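Local structure of periplasmic binding protein component of an ABC type zinc uptake transporter (Synechocystis sp., 2OV3) at residues L46-L60 / K69-A83. The protein binds zinc in the periplasm and probably delivers it to the membrane part of an ABC-type uptake transporter. Numbering follows the deposited sequence.
Sequences LAALSEAEAYVLIGL and KLKAANANMKLIDSA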
loop_
_atom_site.group_PDB
_atom_site.type_symbol
_atom_site.label_atom_id
_atom_site.label_comp_id
_atom_site.label_asym_id
_atom_site.label_seq_id
_atom_site.Cartn_x
_atom_site.Cartn_y
_atom_site.Cartn_z
ATOM N N LEU A 46 12.486 -18.655 -3.654
ATOM C CA LEU A 46 12.529 -19.398 -2.403
ATOM C C LEU A 46 13.966 -19.775 -2.090
ATOM O O LEU A 46 14.395 -19.746 -0.925
ATOM C CB LEU A 46 11.653 -20.649 -2.495
ATOM C CG LEU A 46 10.155 -20.372 -2.691
ATOM C CD1 LEU A 46 9.433 -21.664 -2.987
ATOM C CD2 LEU A 46 9.575 -19.689 -1.458
ATOM N N ALA A 47 14.717 -20.114 -3.137
ATOM C CA ALA A 47 16.120 -20.493 -2.986
ATOM C C ALA A 47 16.950 -19.320 -2.475
ATOM O O ALA A 47 17.764 -19.479 -1.561
ATOM C CB ALA A 47 16.669 -20.994 -4.316
ATOM N N ALA A 48 16.735 -18.142 -3.056
ATOM C CA ALA A 48 17.478 -16.944 -2.658
ATOM C C ALA A 48 17.229 -16.564 -1.200
ATOM O O ALA A 48 18.068 -15.918 -0.575
ATOM C CB ALA A 48 17.112 -15.788 -3.558
ATOM N N LEU A 49 16.083 -16.971 -0.663
ATOM C CA LEU A 49 15.747 -16.662 0.713
ATOM C C LEU A 49 16.748 -17.190 1.732
ATOM O O LEU A 49 16.784 -16.716 2.869
ATOM C CB LEU A 49 14.359 -17.194 1.047
ATOM C CG LEU A 49 13.207 -16.376 0.474
ATOM C CD1 LEU A 49 11.893 -17.095 0.740
ATOM C CD2 LEU A 49 13.201 -14.989 1.118
ATOM N N SER A 50 17.564 -18.161 1.337
ATOM C CA SER A 50 18.538 -18.743 2.257
ATOM C C SER A 50 19.632 -17.756 2.646
ATOM O O SER A 50 20.361 -17.980 3.607
ATOM C CB SER A 50 19.157 -20.009 1.648
ATOM O OG SER A 50 20.039 -19.707 0.582
ATOM N N GLU A 51 19.727 -16.659 1.902
ATOM C CA GLU A 51 20.726 -15.627 2.154
ATOM C C GLU A 51 20.131 -14.448 2.924
ATOM O O GLU A 51 20.862 -13.659 3.512
ATOM C CB GLU A 51 21.286 -15.119 0.829
ATOM C CG GLU A 51 21.829 -16.211 -0.066
ATOM C CD GLU A 51 23.042 -16.891 0.526
ATOM O OE1 GLU A 51 24.095 -16.224 0.648
ATOM O OE2 GLU A 51 22.941 -18.095 0.881
ATOM N N ALA A 52 18.807 -14.327 2.914
ATOM C CA ALA A 52 18.157 -13.222 3.607
ATOM C C ALA A 52 18.383 -13.273 5.110
ATOM O O ALA A 52 18.067 -14.267 5.766
ATOM C CB ALA A 52 16.662 -13.218 3.310
ATOM N N GLU A 53 18.941 -12.200 5.657
ATOM C CA GLU A 53 19.191 -12.139 7.086
ATOM C C GLU A 53 17.886 -11.884 7.821
ATOM O O GLU A 53 17.750 -12.203 9.000
ATOM C CB GLU A 53 20.195 -11.041 7.400
ATOM C CG GLU A 53 21.579 -11.302 6.832
ATOM C CD GLU A 53 22.621 -10.409 7.467
ATOM O OE1 GLU A 53 23.709 -10.253 6.883
ATOM O OE2 GLU A 53 22.345 -9.870 8.559
ATOM N N ALA A 54 16.929 -11.296 7.114
ATOM C CA ALA A 54 15.615 -11.021 7.675
ATOM C C ALA A 54 14.635 -10.815 6.531
ATOM O O ALA A 54 15.028 -10.729 5.371
ATOM C CB ALA A 54 15.661 -9.773 8.550
ATOM N N TYR A 55 13.360 -10.722 6.876
ATOM C CA TYR A 55 12.309 -10.503 5.900
ATOM C C TYR A 55 11.309 -9.544 6.534
ATOM O O TYR A 55 10.841 -9.768 7.652
ATOM C CB TYR A 55 11.620 -11.821 5.563
ATOM C CG TYR A 55 10.593 -11.730 4.455
ATOM C CD1 TYR A 55 10.828 -12.333 3.209
ATOM C CD2 TYR A 55 9.360 -11.089 4.663
ATOM C CE1 TYR A 55 9.859 -12.309 2.205
ATOM C CE2 TYR A 55 8.384 -11.058 3.661
ATOM C CZ TYR A 55 8.646 -11.676 2.440
ATOM O OH TYR A 55 7.678 -11.691 1.464
ATOM N N VAL A 56 10.994 -8.467 5.822
ATOM C CA VAL A 56 10.052 -7.486 6.335
ATOM C C VAL A 56 8.620 -7.753 5.870
ATOM O O VAL A 56 8.252 -7.463 4.723
ATOM C CB VAL A 56 10.416 -6.043 5.908
ATOM C CG1 VAL A 56 9.531 -5.052 6.654
ATOM C CG2 VAL A 56 11.891 -5.758 6.183
ATOM N N LEU A 57 7.817 -8.306 6.772
ATOM C CA LEU A 57 6.423 -8.590 6.483
ATOM C C LEU A 57 5.638 -7.292 6.594
ATOM O O LEU A 57 6.018 -6.379 7.337
ATOM C CB LEU A 57 5.852 -9.575 7.503
ATOM C CG LEU A 57 6.541 -10.927 7.705
ATOM C CD1 LEU A 57 6.085 -11.530 9.019
ATOM C CD2 LEU A 57 6.224 -11.857 6.540
ATOM N N ILE A 58 4.556 -7.207 5.827
ATOM C CA ILE A 58 3.662 -6.058 5.870
ATOM C C ILE A 58 2.807 -6.340 7.108
ATOM O O ILE A 58 2.429 -5.434 7.849
ATOM C CB ILE A 58 2.745 -5.993 4.607
ATOM C CG1 ILE A 58 3.450 -5.238 3.477
ATOM C CG2 ILE A 58 1.419 -5.302 4.934
ATOM C CD1 ILE A 58 4.065 -6.158 2.450
ATOM N N GLY A 59 2.543 -7.625 7.332
ATOM C CA GLY A 59 1.742 -8.042 8.464
ATOM C C GLY A 59 0.267 -8.013 8.116
ATOM O O GLY A 59 -0.086 -7.901 6.941
ATOM N N LEU A 60 -0.593 -8.100 9.130
ATOM C CA LEU A 60 -2.042 -8.077 8.922
ATOM C C LEU A 60 -2.495 -9.128 7.920
ATOM O O LEU A 60 -3.420 -8.905 7.140
ATOM C CB LEU A 60 -2.467 -6.685 8.467
ATOM C CG LEU A 60 -2.232 -5.641 9.553
ATOM C CD1 LEU A 60 -2.475 -4.234 9.008
ATOM C CD2 LEU A 60 -3.150 -5.914 10.715
ATOM N N LYS A 69 5.927 -21.037 3.438
ATOM C CA LYS A 69 7.030 -21.316 2.517
ATOM C C LYS A 69 8.243 -20.497 2.901
ATOM O O LYS A 69 9.374 -20.918 2.685
ATOM C CB LYS A 69 6.643 -21.005 1.074
ATOM C CG LYS A 69 5.584 -21.924 0.534
ATOM C CD LYS A 69 5.580 -21.953 -0.979
ATOM C CE LYS A 69 4.269 -22.519 -1.472
ATOM N NZ LYS A 69 3.137 -21.740 -0.882
ATOM N N LEU A 70 8.000 -19.325 3.477
ATOM C CA LEU A 70 9.087 -18.457 3.894
ATOM C C LEU A 70 9.887 -19.095 5.018
ATOM O O LEU A 70 11.110 -19.188 4.932
ATOM C CB LEU A 70 8.534 -17.108 4.341
ATOM C CG LEU A 70 7.858 -16.289 3.233
ATOM C CD1 LEU A 70 7.256 -15.036 3.850
ATOM C CD2 LEU A 70 8.858 -15.926 2.148
ATOM N N LYS A 71 9.199 -19.535 6.069
ATOM C CA LYS A 71 9.867 -20.174 7.206
ATOM C C LYS A 71 10.579 -21.450 6.780
ATOM O O LYS A 71 11.621 -21.807 7.330
ATOM C CB LYS A 71 8.860 -20.502 8.315
ATOM C CG LYS A 71 8.511 -19.317 9.203
ATOM C CD LYS A 71 7.893 -19.766 10.532
ATOM C CE LYS A 71 6.475 -20.299 10.366
ATOM N NZ LYS A 71 5.523 -19.219 9.984
ATOM N N ALA A 72 10.003 -22.128 5.796
ATOM C CA ALA A 72 10.564 -23.365 5.280
ATOM C C ALA A 72 11.811 -23.062 4.463
ATOM O O ALA A 72 12.731 -23.877 4.387
ATOM C CB ALA A 72 9.532 -24.084 4.409
ATOM N N ALA A 73 11.834 -21.891 3.833
ATOM C CA ALA A 73 12.987 -21.505 3.038
ATOM C C ALA A 73 14.150 -21.153 3.967
ATOM O O ALA A 73 15.305 -21.441 3.659
ATOM C CB ALA A 73 12.638 -20.326 2.140
ATOM N N ASN A 74 13.841 -20.532 5.104
ATOM C CA ASN A 74 14.869 -20.165 6.079
ATOM C C ASN A 74 14.256 -19.872 7.448
ATOM O O ASN A 74 13.590 -18.853 7.633
ATOM C CB ASN A 74 15.645 -18.934 5.611
ATOM C CG ASN A 74 16.874 -18.666 6.458
ATOM O OD1 ASN A 74 16.904 -18.985 7.649
ATOM N ND2 ASN A 74 17.895 -18.063 5.848
ATOM N N ALA A 75 14.501 -20.766 8.404
ATOM C CA ALA A 75 13.978 -20.616 9.757
ATOM C C ALA A 75 14.777 -19.595 10.554
ATOM O O ALA A 75 14.303 -19.058 11.558
ATOM C CB ALA A 75 14.002 -21.953 10.474
ATOM N N ASN A 76 15.994 -19.327 10.105
ATOM C CA ASN A 76 16.858 -18.376 10.789
ATOM C C ASN A 76 16.519 -16.960 10.371
ATOM O O ASN A 76 16.839 -15.996 11.065
ATOM C CB ASN A 76 18.312 -18.682 10.462
ATOM C CG ASN A 76 18.629 -20.141 10.629
ATOM O OD1 ASN A 76 18.330 -20.731 11.671
ATOM N ND2 ASN A 76 19.226 -20.744 9.604
ATOM N N MET A 77 15.860 -16.847 9.230
ATOM C CA MET A 77 15.467 -15.553 8.707
ATOM C C MET A 77 14.549 -14.844 9.703
ATOM O O MET A 77 13.509 -15.380 10.072
ATOM C CB MET A 77 14.746 -15.764 7.381
ATOM C CG MET A 77 14.336 -14.505 6.669
ATOM S SD MET A 77 13.667 -14.936 5.072
ATOM C CE MET A 77 11.989 -15.368 5.527
ATOM N N LYS A 78 14.934 -13.650 10.146
ATOM C CA LYS A 78 14.111 -12.905 11.096
ATOM C C LYS A 78 12.914 -12.279 10.391
ATOM O O LYS A 78 13.079 -11.511 9.443
ATOM C CB LYS A 78 14.922 -11.798 11.777
ATOM C CG LYS A 78 14.134 -11.005 12.820
ATOM C CD LYS A 78 13.895 -11.833 14.084
ATOM C CE LYS A 78 13.022 -11.108 15.112
ATOM N NZ LYS A 78 11.600 -10.976 14.671
ATOM N N LEU A 79 11.711 -12.607 10.852
ATOM C CA LEU A 79 10.508 -12.045 10.254
ATOM C C LEU A 79 10.170 -10.751 10.976
ATOM O O LEU A 79 9.985 -10.725 12.189
ATOM C CB LEU A 79 9.336 -13.026 10.355
ATOM C CG LEU A 79 9.558 -14.397 9.707
ATOM C CD1 LEU A 79 8.306 -15.243 9.853
ATOM C CD2 LEU A 79 9.928 -14.217 8.238
ATOM N N ILE A 80 10.105 -9.667 10.222
ATOM C CA ILE A 80 9.798 -8.384 10.811
ATOM C C ILE A 80 8.357 -7.993 10.479
ATOM O O ILE A 80 8.035 -7.651 9.341
ATOM C CB ILE A 80 10.776 -7.297 10.291
ATOM C CG1 ILE A 80 12.211 -7.834 10.332
ATOM C CG2 ILE A 80 10.682 -6.055 11.147
ATOM C CD1 ILE A 80 13.254 -6.907 9.732
ATOM N N ASP A 81 7.489 -8.080 11.478
ATOM C CA ASP A 81 6.101 -7.704 11.305
ATOM C C ASP A 81 6.104 -6.199 11.434
ATOM O O ASP A 81 6.081 -5.658 12.544
ATOM C CB ASP A 81 5.241 -8.316 12.407
ATOM C CG ASP A 81 3.765 -7.979 12.264
ATOM O OD1 ASP A 81 3.389 -7.274 11.305
ATOM O OD2 ASP A 81 2.975 -8.433 13.121
ATOM N N SER A 82 6.157 -5.514 10.300
ATOM C CA SER A 82 6.189 -4.062 10.324
ATOM C C SER A 82 4.860 -3.428 10.727
ATOM O O SER A 82 4.801 -2.223 10.953
ATOM C CB SER A 82 6.637 -3.519 8.964
ATOM O OG SER A 82 5.668 -3.782 7.973
ATOM N N ALA A 83 3.802 -4.228 10.833
ATOM C CA ALA A 83 2.492 -3.694 11.207
ATOM C C ALA A 83 2.193 -3.773 12.703
ATOM O O ALA A 83 1.170 -3.265 13.155
ATOM C CB ALA A 83 1.394 -4.421 10.438
HETATM O O HOH W 1 0.286 -8.118 12.021
#
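With CG anti to the backbone N (chi1 -174°), Y55 swings its ring toward helix 67-73, where L70 meets it; M77 starts out the same way but bends at chi3 (82°), folding its CE back against the CB of Y55. L70 CD1 lies 4.1 Å from the centroid of the Y55 ring and 18° off the ring normal, a CH-pi contact over the face, though offset toward the rim. M77 runs alongside the tyrosine, its SD 5.4 Å from the centroid in an oblique Met-aromatic contact. The other methyl of L70, CD2, reaches L49 CD1 at 3.5 Å, and A73 CB touches the same leucine methyl, making an apolar cluster that joins helix 67-73 to strand 54-57 and the residues before it. Y55 OH is hydrogen-bonded to S8 OG, outside the two segments. Without the ring, as with an alanine here, L70 CD1 would probably lose the face it packs on and S8 OG its hydroxyl partner. Strands 54-57 and 78-81 pair in parallel, evidenced by Y55 N to K78 O and I80 N to Y55 O, each 2.7 Å. Beyond them L57 O accepts twice from S82: OG arrives in the carbonyl plane on a lone pair at 2.7 Å, whereas N comes from above that plane at 3.1 Å. D81 OD1 takes A83 N in an Asx turn. These strands and helix 67-73 form a beta-alpha-beta unit: strand 54-57 also pairs with strand 3-7, and helix 106-123 packs I116 against V56 and I80 on the sheet face away from Y55, and against S82 just beyond the strand.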